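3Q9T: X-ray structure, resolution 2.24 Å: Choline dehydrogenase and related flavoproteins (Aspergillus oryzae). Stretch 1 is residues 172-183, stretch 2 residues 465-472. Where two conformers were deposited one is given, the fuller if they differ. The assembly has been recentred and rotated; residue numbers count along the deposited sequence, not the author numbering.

Stretch 1 (172-183) NLTKAWKSMGQP
Stretch 2 (465-472) RFSYDLLF

How do the two backbones meet? Residues 172-179 are helical, continuing a helix that begins earlier in the chain, and 465-472 lie wholly within a second helix. Their axes approach to 8.9 Å, with 117° between the N-to-C directions. Register is set where A176 CA lies 6.0 Å from L470 CA. Helical hydrogen bonds such as W177 N to L173 O (2.9 Å) and L470 N to F466 O (3.1 Å) hold each helix internally; no hydrogen bond crosses the contact, which buries 415 Å² and depends on apolar packing.

Why is L470 the centre of the packing? Its CA-to-CB bond points sideways, but chi1 of -174° (t) and an off-rotamer chi2 of -114° bring its end to the first helix. L470 CD2 presses against the backbone there, 3.3 Å from W177 N and 3.4 Å from A176 C. The small A176 side chain, its CA-to-CB bond pointing toward the second helix, permits this approach: A176 CB is 3.6 Å from L470 CD2. L470 CD1 also lies 4.0 Å from L173 CD1. L173, with chi1 t and chi2 p (48°), places that same CD1 4.0 Å from L471 CD2; L471 reaches back with chi1 m and chi2 t although its CA-to-CB bond points away.

What holds the two aromatic rings together? W177 (chi1 -169°, t; chi2 -92°) and F466 (chi1 168°, t; chi2 105°) both start sideways and swing their rings inward. The edge of F466 faces the W177 six-membered ring in an offset edge-to-face pair, centroids 5.5 Å apart and planes at 70°, with F466 CE2 3.8 Å from W177 CZ3. W177 CE3 also packs 3.9 Å from L470 CG. The indole is tethered within its own stretch by a hydrogen bond from W177 NE1 to P183 O, 2.9 Å long.

How does the end of the first helix complete the contact? The CA-to-CB bond of M180 points toward the second helix, and its m, m, m rotamer (-60°, -66°, -67°) folds the chain so that M180 CG lies 3.8 Å from L470 CD2 and M180 CE 3.7 Å from D469 CB. D469 has chi1 m (-71°). G181 then forms a Schellman motif at phi/psi 83/26, where a CB would jam against the preceding carbonyl O; G181 N bonds K178 O at 2.8 Å. The chain extends at Q182 (phi/psi -108/146), whose m, m side chain sets Q182 CG 4.1 Å from F466 CE1, at the edge of that ring.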

# COMPACT_ATOMS: atom_id res chain seq x y z
N ASN A 172 -33.08 4.67 18.85
CA ASN A 172 -31.98 4.43 19.78
C ASN A 172 -30.74 5.32 19.57
O ASN A 172 -30.13 5.79 20.54
CB ASN A 172 -31.60 2.97 19.79
CG ASN A 172 -32.55 2.13 20.62
OD1 ASN A 172 -32.45 2.08 21.84
ND2 ASN A 172 -33.50 1.48 19.96
N LEU A 173 -30.40 5.57 18.30
CA LEU A 173 -29.26 6.40 17.95
C LEU A 173 -29.53 7.82 18.41
O LEU A 173 -28.64 8.51 18.91
CB LEU A 173 -29.03 6.37 16.42
CG LEU A 173 -27.86 7.19 15.83
CD1 LEU A 173 -26.57 6.94 16.59
CD2 LEU A 173 -27.66 6.93 14.30
N THR A 174 -30.77 8.25 18.23
CA THR A 174 -31.17 9.59 18.63
C THR A 174 -31.05 9.74 20.15
O THR A 174 -30.46 10.71 20.65
CB THR A 174 -32.60 9.94 18.13
OG1 THR A 174 -32.60 10.00 16.69
CG2 THR A 174 -33.06 11.28 18.69
N LYS A 175 -31.60 8.77 20.87
CA LYS A 175 -31.52 8.75 22.33
C LYS A 175 -30.05 8.79 22.79
O LYS A 175 -29.68 9.56 23.68
CB LYS A 175 -32.19 7.47 22.85
CG LYS A 175 -33.09 7.65 24.05
CD LYS A 175 -33.66 6.30 24.53
CE LYS A 175 -34.72 5.75 23.59
NZ LYS A 175 -35.11 4.34 23.92
N ALA A 176 -29.23 7.96 22.16
CA ALA A 176 -27.82 7.87 22.51
C ALA A 176 -27.15 9.23 22.34
O ALA A 176 -26.47 9.71 23.25
CB ALA A 176 -27.12 6.81 21.65
N TRP A 177 -27.38 9.85 21.18
CA TRP A 177 -26.80 11.14 20.85
C TRP A 177 -27.14 12.22 21.88
O TRP A 177 -26.26 12.94 22.36
CB TRP A 177 -27.28 11.59 19.45
CG TRP A 177 -26.54 12.78 18.91
CD1 TRP A 177 -26.90 14.09 19.03
CD2 TRP A 177 -25.31 12.77 18.17
NE1 TRP A 177 -25.97 14.89 18.42
CE2 TRP A 177 -24.99 14.10 17.87
CE3 TRP A 177 -24.47 11.75 17.72
CZ2 TRP A 177 -23.85 14.46 17.15
CZ3 TRP A 177 -23.33 12.10 17.00
CH2 TRP A 177 -23.03 13.44 16.72
N LYS A 178 -28.42 12.34 22.19
CA LYS A 178 -28.86 13.31 23.20
C LYS A 178 -28.30 12.97 24.58
O LYS A 178 -27.96 13.87 25.36
CB LYS A 178 -30.39 13.40 23.25
CG LYS A 178 -31.01 13.94 21.96
CD LYS A 178 -32.50 13.63 21.90
CE LYS A 178 -33.26 14.30 23.04
NZ LYS A 178 -33.15 15.79 22.98
N SER A 179 -28.16 11.69 24.88
CA SER A 179 -27.60 11.28 26.18
C SER A 179 -26.15 11.73 26.35
O SER A 179 -25.67 11.90 27.48
CB SER A 179 -27.71 9.77 26.39
OG SER A 179 -26.68 9.08 25.72
N MET A 180 -25.46 11.94 25.24
CA MET A 180 -24.09 12.44 25.28
C MET A 180 -24.07 13.97 25.46
O MET A 180 -23.01 14.56 25.63
CB MET A 180 -23.35 12.05 23.99
CG MET A 180 -23.24 10.56 23.76
SD MET A 180 -22.23 9.76 25.01
CE MET A 180 -20.64 10.46 24.64
N GLY A 181 -25.23 14.61 25.41
CA GLY A 181 -25.27 16.05 25.57
C GLY A 181 -24.98 16.80 24.28
O GLY A 181 -24.50 17.93 24.29
N GLN A 182 -25.26 16.16 23.15
CA GLN A 182 -25.09 16.77 21.83
C GLN A 182 -26.46 17.07 21.25
O GLN A 182 -27.42 16.33 21.46
CB GLN A 182 -24.33 15.84 20.88
CG GLN A 182 -22.88 15.61 21.27
CD GLN A 182 -22.06 16.89 21.22
OE1 GLN A 182 -21.40 17.25 22.19
NE2 GLN A 182 -22.12 17.60 20.09
N PRO A 183 -26.55 18.17 20.49
CA PRO A 183 -27.84 18.65 19.99
C PRO A 183 -28.34 17.85 18.81
O PRO A 183 -27.54 17.28 18.06
CB PRO A 183 -27.53 20.08 19.52
CG PRO A 183 -26.07 20.34 19.89
CD PRO A 183 -25.43 19.01 20.05
N ARG A 465 -13.05 7.73 19.30
CA ARG A 465 -13.40 7.57 20.72
C ARG A 465 -14.80 8.15 20.98
O ARG A 465 -15.66 7.49 21.56
CB ARG A 465 -12.36 8.18 21.65
CG ARG A 465 -12.48 7.69 23.11
CD ARG A 465 -11.57 8.48 24.04
NE ARG A 465 -10.24 8.63 23.46
CZ ARG A 465 -9.33 7.66 23.41
NH1 ARG A 465 -9.60 6.46 23.91
NH2 ARG A 465 -8.15 7.89 22.84
N PHE A 466 -15.03 9.39 20.54
CA PHE A 466 -16.36 9.98 20.64
C PHE A 466 -17.45 9.05 20.09
O PHE A 466 -18.49 8.88 20.72
CB PHE A 466 -16.40 11.32 19.91
CG PHE A 466 -17.78 11.88 19.72
CD1 PHE A 466 -18.23 12.95 20.49
CD2 PHE A 466 -18.63 11.35 18.75
CE1 PHE A 466 -19.50 13.47 20.31
CE2 PHE A 466 -19.90 11.87 18.56
CZ PHE A 466 -20.34 12.93 19.34
N SER A 467 -17.21 8.45 18.92
CA SER A 467 -18.21 7.57 18.31
C SER A 467 -18.46 6.32 19.15
O SER A 467 -19.60 5.86 19.25
CB SER A 467 -17.84 7.16 16.88
OG SER A 467 -17.66 8.29 16.06
N TYR A 468 -17.38 5.76 19.71
CA TYR A 468 -17.46 4.58 20.57
C TYR A 468 -18.23 4.86 21.87
O TYR A 468 -19.12 4.10 22.26
CB TYR A 468 -16.05 4.03 20.86
CG TYR A 468 -15.69 2.89 19.95
CD1 TYR A 468 -15.61 1.58 20.43
CD2 TYR A 468 -15.48 3.10 18.59
CE1 TYR A 468 -15.30 0.52 19.59
CE2 TYR A 468 -15.17 2.05 17.73
CZ TYR A 468 -15.08 0.76 18.24
OH TYR A 468 -14.77 -0.28 17.40
N ASP A 469 -17.90 5.98 22.52
CA ASP A 469 -18.65 6.44 23.69
C ASP A 469 -20.14 6.51 23.39
O ASP A 469 -20.97 6.03 24.16
CB ASP A 469 -18.17 7.82 24.12
CG ASP A 469 -16.81 7.78 24.74
OD1 ASP A 469 -16.34 6.67 25.05
OD2 ASP A 469 -16.20 8.86 24.91
N LEU A 470 -20.47 7.12 22.26
CA LEU A 470 -21.85 7.36 21.87
C LEU A 470 -22.60 6.04 21.74
O LEU A 470 -23.74 5.90 22.17
CB LEU A 470 -21.84 8.10 20.53
CG LEU A 470 -23.03 8.69 19.76
CD1 LEU A 470 -23.21 7.95 18.46
CD2 LEU A 470 -24.34 8.81 20.56
N LEU A 471 -21.94 5.06 21.15
CA LEU A 471 -22.63 3.87 20.72
C LEU A 471 -22.57 2.78 21.78
O LEU A 471 -23.50 1.99 21.91
CB LEU A 471 -22.06 3.37 19.38
CG LEU A 471 -22.27 4.28 18.15
CD1 LEU A 471 -21.38 3.83 16.98
CD2 LEU A 471 -23.73 4.33 17.71
N PHE A 472 -21.47 2.76 22.55
CA PHE A 472 -21.30 1.77 23.63
C PHE A 472 -21.82 2.24 24.98
O PHE A 472 -21.99 1.44 25.89
CB PHE A 472 -19.83 1.34 23.77
CG PHE A 472 -19.42 0.28 22.80
CD1 PHE A 472 -19.42 -1.05 23.16
CD2 PHE A 472 -19.06 0.62 21.50
CE1 PHE A 472 -19.05 -2.02 22.25
CE2 PHE A 472 -18.69 -0.34 20.60
CZ PHE A 472 -18.69 -1.67 20.97